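Local coordinates for glyceraldehyde-3-phosphate dehydrogenase (Sulfolobus solfataricus, PDB 1B7G), which catalyses the phosphorylating oxidation of D-glyceraldehyde 3-phosphate in glycolysis, using NADP in marked preference to NAD, at residues V114-S120 with K131-V137; L144-C149 with V197-I201. The protein carries 1 engineered substitution. All coordinates share one frame; numbering follows the deposited sequence.

In the fold
Contact 1 (114-120 with 131-137) pairs strand 118-119, the outermost strand within this chain on one edge of the parallel Rossmann-type sheet, with strand 133-136. The chain then runs directly into helix 139-152, which contact 2 (144-149 with 197-201) packs against the C-terminal part of helix 193-198 and the residues that follow it. The two centres lie about 14 Å apart, and the contacts touch. S199 OG is 3.3 Å from R135 NH2, and L145 CD1 is 3.7 Å from V137 CG2. Both lie beside the phosphate and substrate site. The V137 side chain is about 5 Å from that of S138, and the L144 side chain about 4 Å from that of H193.

Contact 1 (V114-S120 with K131-V137); sequences VADISFS and KKYIRVV
The guanidinium of R135 meets S118 OG at its edge, with the oxygen 19° out of the plane. R135 NE and NH2 both donate to that one oxygen at 2.8 Å, each bond bent by the sharing. R135 has CG anti to the backbone N (chi1 -177°) and bends at chi3 (64°), which brings the NE side round to the serine. The F119 ring is met obliquely by I134 CG2 and V136 CG2, and F119 CB lies 3.4 Å from I134 CG2. The Y133 ring has D116 OD2 oblique to it and K94 in a cation-pi contact. D116 OD2 also accepts from Y133 N at 3.1 Å, from above the carboxylate plane. A water joins D116 OD2 to K132 N. Between the backbones, D116 N donates to Y133 O at 2.9 Å, from above the carbonyl plane, and R135 N to I117 O at 2.7 Å. F119 N to R135 O and V137 N to F119 O are weak bonds. This is parallel pairing within a beta-alpha-beta unit, with helix 121-128 as the crossover. A leucine in place of R135 would probably leave S118 OG without its two donors and E110 O without the bond from NH1. All three nitrogens of the buried guanidinium thus have partners, and a weak, long ion pair to D196 may offset part of its charge.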
ATOM      1  N   VAL A 114      -5.479 -33.434   2.674  1.00 38.04           N
ATOM      2  CA  VAL A 114      -6.032 -33.017   1.382  1.00 36.03           C
ATOM      3  C   VAL A 114      -5.034 -33.257   0.254  1.00 35.82           C
ATOM      4  O   VAL A 114      -5.366 -33.404  -0.919  1.00 35.06           O
ATOM      5  CB  VAL A 114      -6.454 -31.540   1.452  1.00 37.64           C
ATOM      6  CG1 VAL A 114      -5.222 -30.645   1.281  1.00 32.97           C
ATOM      7  CG2 VAL A 114      -7.499 -31.171   0.406  1.00 34.16           C
ATOM      8  N   ALA A 115      -3.749 -33.310   0.563  1.00 36.64           N
ATOM      9  CA  ALA A 115      -2.668 -33.489  -0.368  1.00 40.50           C
ATOM     10  C   ALA A 115      -1.887 -34.788  -0.144  1.00 35.21           C
ATOM     11  O   ALA A 115      -2.085 -35.472   0.837  1.00 36.49           O
ATOM     12  CB  ALA A 115      -1.649 -32.346  -0.150  1.00 42.27           C
ATOM     13  N   ASP A 116      -0.913 -35.021  -1.014  1.00 32.61           N
ATOM     14  CA  ASP A 116      -0.015 -36.145  -0.906  1.00 36.17           C
ATOM     15  C   ASP A 116       1.255 -35.699  -0.163  1.00 31.95           C
ATOM     16  O   ASP A 116       2.032 -36.545   0.188  1.00 30.12           O
ATOM     17  CB  ASP A 116       0.418 -36.753  -2.237  1.00 32.28           C
ATOM     18  CG  ASP A 116      -0.733 -37.017  -3.179  1.00 35.22           C
ATOM     19  OD1 ASP A 116      -1.751 -37.566  -2.723  1.00 37.55           O
ATOM     20  OD2 ASP A 116      -0.639 -36.593  -4.355  1.00 39.99           O
ATOM     21  N   ILE A 117       1.430 -34.392   0.007  1.00 29.22           N
ATOM     22  CA  ILE A 117       2.592 -33.938   0.764  1.00 31.28           C
ATOM     23  C   ILE A 117       2.415 -32.452   1.106  1.00 28.96           C
ATOM     24  O   ILE A 117       1.639 -31.791   0.423  1.00 32.40           O
ATOM     25  CB  ILE A 117       3.861 -34.166  -0.054  1.00 23.87           C
ATOM     26  CG1 ILE A 117       5.109 -34.109   0.817  1.00 23.70           C
ATOM     27  CG2 ILE A 117       3.921 -33.158  -1.220  1.00 29.12           C
ATOM     28  CD1 ILE A 117       6.422 -34.389   0.115  1.00 25.69           C
ATOM     29  N   SER A 118       3.081 -31.984   2.148  1.00 28.03           N
ATOM     30  CA  SER A 118       3.063 -30.517   2.408  1.00 26.97           C
ATOM     31  C   SER A 118       4.416 -30.034   1.913  1.00 27.30           C
ATOM     32  O   SER A 118       5.352 -30.840   1.836  1.00 29.33           O
ATOM     33  CB  SER A 118       2.865 -30.183   3.902  1.00 17.91           C
ATOM     34  OG  SER A 118       1.554 -30.561   4.246  1.00 26.79           O
ATOM     35  N   PHE A 119       4.545 -28.740   1.646  1.00 29.77           N
ATOM     36  CA  PHE A 119       5.706 -28.214   0.958  1.00 28.18           C
ATOM     37  C   PHE A 119       6.168 -26.853   1.415  1.00 26.22           C
ATOM     38  O   PHE A 119       5.397 -25.947   1.684  1.00 24.77           O
ATOM     39  CB  PHE A 119       5.209 -28.025  -0.534  1.00 26.95           C
ATOM     40  CG  PHE A 119       6.125 -27.359  -1.506  1.00 30.94           C
ATOM     41  CD1 PHE A 119       6.218 -25.999  -1.649  1.00 24.24           C
ATOM     42  CD2 PHE A 119       6.850 -28.143  -2.410  1.00 29.32           C
ATOM     43  CE1 PHE A 119       7.031 -25.400  -2.581  1.00 25.84           C
ATOM     44  CE2 PHE A 119       7.705 -27.563  -3.346  1.00 32.33           C
ATOM     45  CZ  PHE A 119       7.790 -26.184  -3.457  1.00 27.24           C
ATOM     46  N   SER A 120       7.442 -26.606   1.298  1.00 22.03           N
ATOM     47  CA  SER A 120       8.103 -25.346   1.372  1.00 26.39           C
ATOM     48  C   SER A 120       9.361 -25.472   0.511  1.00 25.25           C
ATOM     49  O   SER A 120      10.149 -26.344   0.871  1.00 24.99           O
ATOM     50  CB  SER A 120       8.455 -24.914   2.806  1.00 23.06           C
ATOM     51  OG  SER A 120       8.629 -23.484   2.827  1.00 31.79           O
ATOM     52  N   LYS A 131       4.448 -35.148  -7.014  1.00 29.23           N
ATOM     53  CA  LYS A 131       3.208 -35.318  -6.246  1.00 28.00           C
ATOM     54  C   LYS A 131       2.093 -34.606  -6.967  1.00 29.00           C
ATOM     55  O   LYS A 131       2.263 -33.445  -7.328  1.00 32.59           O
ATOM     56  CB  LYS A 131       3.335 -34.861  -4.789  1.00 29.77           C
ATOM     57  CG  LYS A 131       4.516 -35.562  -4.082  1.00 26.82           C
ATOM     58  CD  LYS A 131       4.126 -37.033  -3.846  1.00 34.55           C
ATOM     59  CE  LYS A 131       5.249 -37.749  -3.089  1.00 36.73           C
ATOM     60  NZ  LYS A 131       4.942 -39.197  -2.953  1.00 37.90           N
ATOM     61  N   LYS A 132       0.955 -35.307  -7.135  1.00 29.19           N
ATOM     62  CA  LYS A 132      -0.142 -34.679  -7.862  1.00 32.78           C
ATOM     63  C   LYS A 132      -0.852 -33.630  -7.036  1.00 33.78           C
ATOM     64  O   LYS A 132      -1.559 -32.783  -7.588  1.00 33.87           O
ATOM     65  CB  LYS A 132      -1.133 -35.783  -8.320  1.00 36.56           C
ATOM     66  CG  LYS A 132      -0.425 -36.704  -9.340  1.00 43.93           C
ATOM     67  CD  LYS A 132      -1.264 -37.951  -9.588  1.00 51.74           C
ATOM     68  CE  LYS A 132      -0.493 -38.951 -10.443  1.00 63.94           C
ATOM     69  NZ  LYS A 132       0.639 -39.572  -9.686  1.00 61.25           N
ATOM     70  N   TYR A 133      -0.837 -33.796  -5.710  1.00 31.45           N
ATOM     71  CA  TYR A 133      -1.538 -32.919  -4.768  1.00 29.93           C
ATOM     72  C   TYR A 133      -0.570 -32.480  -3.686  1.00 27.42           C
ATOM     73  O   TYR A 133       0.102 -33.345  -3.096  1.00 29.19           O
ATOM     74  CB  TYR A 133      -2.799 -33.573  -4.191  1.00 26.29           C
ATOM     75  CG  TYR A 133      -3.763 -33.893  -5.330  1.00 35.62           C
ATOM     76  CD1 TYR A 133      -4.424 -32.880  -6.014  1.00 35.74           C
ATOM     77  CD2 TYR A 133      -3.912 -35.210  -5.756  1.00 38.55           C
ATOM     78  CE1 TYR A 133      -5.292 -33.172  -7.068  1.00 33.56           C
ATOM     79  CE2 TYR A 133      -4.747 -35.499  -6.825  1.00 36.53           C
ATOM     80  CZ  TYR A 133      -5.408 -34.491  -7.477  1.00 36.76           C
ATOM     81  OH  TYR A 133      -6.234 -34.806  -8.548  1.00 35.18           O
ATOM     82  N   ILE A 134      -0.286 -31.196  -3.616  1.00 28.29           N
ATOM     83  CA  ILE A 134       0.748 -30.639  -2.724  1.00 25.93           C
ATOM     84  C   ILE A 134       0.104 -29.580  -1.830  1.00 31.44           C
ATOM     85  O   ILE A 134      -0.671 -28.762  -2.324  1.00 24.49           O
ATOM     86  CB  ILE A 134       1.876 -30.002  -3.557  1.00 28.51           C
ATOM     87  CG1 ILE A 134       2.682 -31.078  -4.318  1.00 27.84           C
ATOM     88  CG2 ILE A 134       2.824 -29.164  -2.701  1.00 25.27           C
ATOM     89  CD1 ILE A 134       3.893 -30.530  -5.066  1.00 23.35           C
ATOM     90  N   ARG A 135       0.385 -29.614  -0.515  1.00 28.58           N
ATOM     91  CA  ARG A 135      -0.195 -28.570   0.342  1.00 25.96           C
ATOM     92  C   ARG A 135       0.898 -27.572   0.675  1.00 24.15           C
ATOM     93  O   ARG A 135       1.918 -27.965   1.239  1.00 25.49           O
ATOM     94  CB  ARG A 135      -0.771 -29.112   1.666  1.00 26.33           C
ATOM     95  CG  ARG A 135      -1.430 -27.952   2.464  1.00 24.60           C
ATOM     96  CD  ARG A 135      -1.882 -28.494   3.845  1.00 25.48           C
ATOM     97  NE  ARG A 135      -0.711 -28.908   4.616  1.00 26.26           N
ATOM     98  CZ  ARG A 135      -0.685 -29.013   5.940  1.00 33.42           C
ATOM     99  NH1 ARG A 135      -1.755 -28.677   6.647  1.00 27.88           N
ATOM    100  NH2 ARG A 135       0.434 -29.366   6.547  1.00 25.59           N
ATOM    101  N   VAL A 136       0.810 -26.355   0.153  1.00 24.71           N
ATOM    102  CA  VAL A 136       1.794 -25.344   0.540  1.00 22.95           C
ATOM    103  C   VAL A 136       1.417 -24.937   1.986  1.00 25.76           C
ATOM    104  O   VAL A 136       0.292 -24.523   2.201  1.00 24.36           O
ATOM    105  CB  VAL A 136       1.767 -24.114  -0.363  1.00 31.05           C
ATOM    106  CG1 VAL A 136       2.582 -22.971   0.260  1.00 22.39           C
ATOM    107  CG2 VAL A 136       2.317 -24.426  -1.788  1.00 23.00           C
ATOM    108  N   VAL A 137       2.332 -25.022   2.936  1.00 25.80           N
ATOM    109  CA  VAL A 137       2.007 -24.705   4.333  1.00 28.56           C
ATOM    110  C   VAL A 137       1.554 -23.247   4.486  1.00 25.27           C
ATOM    111  O   VAL A 137       1.711 -22.420   3.585  1.00 27.61           O
ATOM    112  CB  VAL A 137       3.173 -24.956   5.290  1.00 23.76           C
ATOM    113  CG1 VAL A 137       3.169 -26.424   5.753  1.00 33.57           C
ATOM    114  CG2 VAL A 137       4.510 -24.608   4.668  1.00 24.43           C
TER
HETATM  115  O   HOH W   1       0.674 -38.141  -6.102  1.00 36.82           O

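Contact 2 (L144-C149 with V197-I201); sequences LLRTIC and VNSVI
L145 and V200 meet tip to tip, and the fit is tight. L145 CD1 sits 3.4 Å from V200 CG2 and 3.5 Å from V200 CG1, closer than carbons usually pack. L145 carries CG anti to its own carbonyl carbon (chi1 -70°), which points the fork of CD1 and CD2 across at V200. CD1 presses on both methyls of V200. CD2 is shared by V200 CG1, V197 CG1 and I201 CD1. I201 is extended beyond CB (chi2 -180°) and slides past L145 in the opposite direction. Its CD1 ends among three partners: L145 CD2, I148 CG2 at 3.8 Å and C149 SG at 3.7 Å. V197 splits its two methyls. CG1 turns to L145 and reaches I148 CD1 tip to tip at 4.0 Å. CG2 lies 3.9 Å from L144 CD1, and these two side chains cross at about a right angle. Within 197-201, V197 O accepts from both V200 N and I201 N, and N198 ND2 donates to I201 O at 2.9 Å, with that oxygen almost in the amide plane. The contact joins one side of helix 139-152, which begins at C139 of the catalytic site, probably the nucleophile, to the C-terminal part of helix 193-198 and the residues that follow. C149 also forms the disulfide with C123 of helix 121-128, so a covalent link borders the cluster. The contact is apolar and partly buried: methyl groups and the C149 sulfur meet by van der Waals contact. The polar bonds within 197-201 are consistent with a turn fixed so that V200 and I201 face the helix.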
ATOM      1  N   LEU A 144       8.550 -20.044   9.364  1.00 18.71           N
ATOM      2  CA  LEU A 144       9.331 -20.878  10.315  1.00 27.22           C
ATOM      3  C   LEU A 144      10.221 -21.887   9.549  1.00 26.63           C
ATOM      4  O   LEU A 144      11.380 -22.068   9.878  1.00 20.11           O
ATOM      5  CB  LEU A 144       8.356 -21.604  11.217  1.00 26.19           C
ATOM      6  CG  LEU A 144       7.732 -20.892  12.437  1.00 22.71           C
ATOM      7  CD1 LEU A 144       6.469 -21.632  12.830  1.00 25.09           C
ATOM      8  CD2 LEU A 144       8.717 -20.866  13.604  1.00 24.03           C
ATOM      9  N   LEU A 145       9.691 -22.541   8.509  1.00 23.37           N
ATOM     10  CA  LEU A 145      10.460 -23.481   7.708  1.00 28.50           C
ATOM     11  C   LEU A 145      11.622 -22.851   6.966  1.00 27.83           C
ATOM     12  O   LEU A 145      12.728 -23.410   7.021  1.00 23.41           O
ATOM     13  CB  LEU A 145       9.558 -24.233   6.708  1.00 17.79           C
ATOM     14  CG  LEU A 145       8.626 -25.225   7.435  1.00 28.52           C
ATOM     15  CD1 LEU A 145       7.534 -25.713   6.503  1.00 27.13           C
ATOM     16  CD2 LEU A 145       9.490 -26.340   8.026  1.00 21.49           C
ATOM     17  N   ARG A 146      11.449 -21.677   6.363  1.00 27.89           N
ATOM     18  CA  ARG A 146      12.559 -21.038   5.681  1.00 25.08           C
ATOM     19  C   ARG A 146      13.681 -20.739   6.690  1.00 30.01           C
ATOM     20  O   ARG A 146      14.835 -20.829   6.331  1.00 25.41           O
ATOM     21  CB  ARG A 146      12.216 -19.739   4.971  1.00 21.39           C
ATOM     22  CG  ARG A 146      11.120 -19.924   3.883  1.00 20.00           C
ATOM     23  CD  ARG A 146      11.106 -18.556   3.138  1.00 17.79           C
ATOM     24  NE  ARG A 146      10.083 -18.598   2.085  1.00 21.84           N
ATOM     25  CZ  ARG A 146       9.431 -17.505   1.670  1.00 19.80           C
ATOM     26  NH1 ARG A 146       9.749 -16.304   2.158  1.00 20.43           N
ATOM     27  NH2 ARG A 146       8.510 -17.660   0.735  1.00 17.91           N
ATOM     28  N   THR A 147      13.282 -20.234   7.868  1.00 20.21           N
ATOM     29  CA  THR A 147      14.302 -19.896   8.871  1.00 21.64           C
ATOM     30  C   THR A 147      14.980 -21.168   9.387  1.00 20.89           C
ATOM     31  O   THR A 147      16.202 -21.178   9.388  1.00 25.50           O
ATOM     32  CB  THR A 147      13.638 -19.120  10.045  1.00 25.34           C
ATOM     33  OG1 THR A 147      12.924 -18.003   9.480  1.00 22.84           O
ATOM     34  CG2 THR A 147      14.660 -18.697  11.058  1.00 21.69           C
ATOM     35  N   ILE A 148      14.253 -22.204   9.714  1.00 25.47           N
ATOM     36  CA  ILE A 148      14.816 -23.461  10.228  1.00 26.99           C
ATOM     37  C   ILE A 148      15.662 -24.203   9.184  1.00 30.76           C
ATOM     38  O   ILE A 148      16.806 -24.604   9.461  1.00 28.77           O
ATOM     39  CB  ILE A 148      13.709 -24.407  10.720  1.00 26.82           C
ATOM     40  CG1 ILE A 148      12.854 -23.877  11.872  1.00 23.09           C
ATOM     41  CG2 ILE A 148      14.351 -25.742  11.134  1.00 32.79           C
ATOM     42  CD1 ILE A 148      11.577 -24.682  12.081  1.00 21.77           C
ATOM     43  N   CYS A 149      15.179 -24.363   7.954  1.00 27.54           N
ATOM     44  CA  CYS A 149      16.018 -25.054   6.928  1.00 30.12           C
ATOM     45  C   CYS A 149      17.241 -24.265   6.553  1.00 27.69           C
ATOM     46  O   CYS A 149      18.358 -24.836   6.508  1.00 29.59           O
ATOM     47  CB  CYS A 149      15.186 -25.485   5.740  1.00 27.87           C
ATOM     48  SG  CYS A 149      13.862 -26.606   6.120  1.00 26.17           S
ATOM     49  N   VAL A 197       4.809 -27.505  10.745  1.00 25.44           N
ATOM     50  CA  VAL A 197       6.250 -27.584  10.485  1.00 26.55           C
ATOM     51  C   VAL A 197       6.688 -29.058  10.365  1.00 33.35           C
ATOM     52  O   VAL A 197       7.522 -29.467   9.508  1.00 23.37           O
ATOM     53  CB  VAL A 197       7.014 -26.862  11.579  1.00 23.76           C
ATOM     54  CG1 VAL A 197       8.515 -27.172  11.657  1.00 20.50           C
ATOM     55  CG2 VAL A 197       6.914 -25.328  11.511  1.00 25.19           C
ATOM     56  N   ASN A 198       6.164 -29.885  11.273  1.00 28.47           N
ATOM     57  CA  ASN A 198       6.453 -31.307  11.315  1.00 34.50           C
ATOM     58  C   ASN A 198       5.899 -32.081  10.118  1.00 31.89           C
ATOM     59  O   ASN A 198       6.342 -33.198   9.827  1.00 26.41           O
ATOM     60  CB  ASN A 198       5.839 -31.912  12.593  1.00 34.72           C
ATOM     61  CG  ASN A 198       6.739 -31.771  13.811  1.00 28.83           C
ATOM     62  OD1 ASN A 198       6.211 -31.705  14.925  1.00 33.21           O
ATOM     63  ND2 ASN A 198       8.030 -31.785  13.621  1.00 28.48           N
ATOM     64  N   SER A 199       4.954 -31.527   9.364  1.00 28.55           N
ATOM     65  CA  SER A 199       4.469 -32.159   8.143  1.00 30.56           C
ATOM     66  C   SER A 199       5.536 -32.031   7.040  1.00 34.52           C
ATOM     67  O   SER A 199       5.456 -32.668   6.000  1.00 38.88           O
ATOM     68  CB  SER A 199       3.217 -31.415   7.651  1.00 28.55           C
ATOM     69  OG  SER A 199       3.576 -30.167   7.038  1.00 29.06           O
ATOM     70  N   VAL A 200       6.527 -31.213   7.288  1.00 28.68           N
ATOM     71  CA  VAL A 200       7.626 -30.850   6.419  1.00 32.91           C
ATOM     72  C   VAL A 200       8.950 -31.362   6.956  1.00 38.98           C
ATOM     73  O   VAL A 200       9.674 -32.096   6.286  1.00 35.38           O
ATOM     74  CB  VAL A 200       7.669 -29.312   6.292  1.00 44.75           C
ATOM     75  CG1 VAL A 200       8.883 -28.783   5.549  1.00 38.68           C
ATOM     76  CG2 VAL A 200       6.392 -28.817   5.605  1.00 41.90           C
ATOM     77  N   ILE A 201       9.210 -31.118   8.236  1.00 34.79           N
ATOM     78  CA  ILE A 201      10.383 -31.668   8.927  1.00 38.02           C
ATOM     79  C   ILE A 201       9.871 -32.614  10.013  1.00 39.58           C
ATOM     80  O   ILE A 201       9.568 -32.202  11.140  1.00 34.79           O
ATOM     81  CB  ILE A 201      11.240 -30.570   9.563  1.00 37.98           C
ATOM     82  CG1 ILE A 201      11.560 -29.476   8.552  1.00 39.81           C
ATOM     83  CG2 ILE A 201      12.536 -31.164  10.140  1.00 45.53           C
ATOM     84  CD1 ILE A 201      12.417 -28.347   9.103  1.00 33.42           C
TER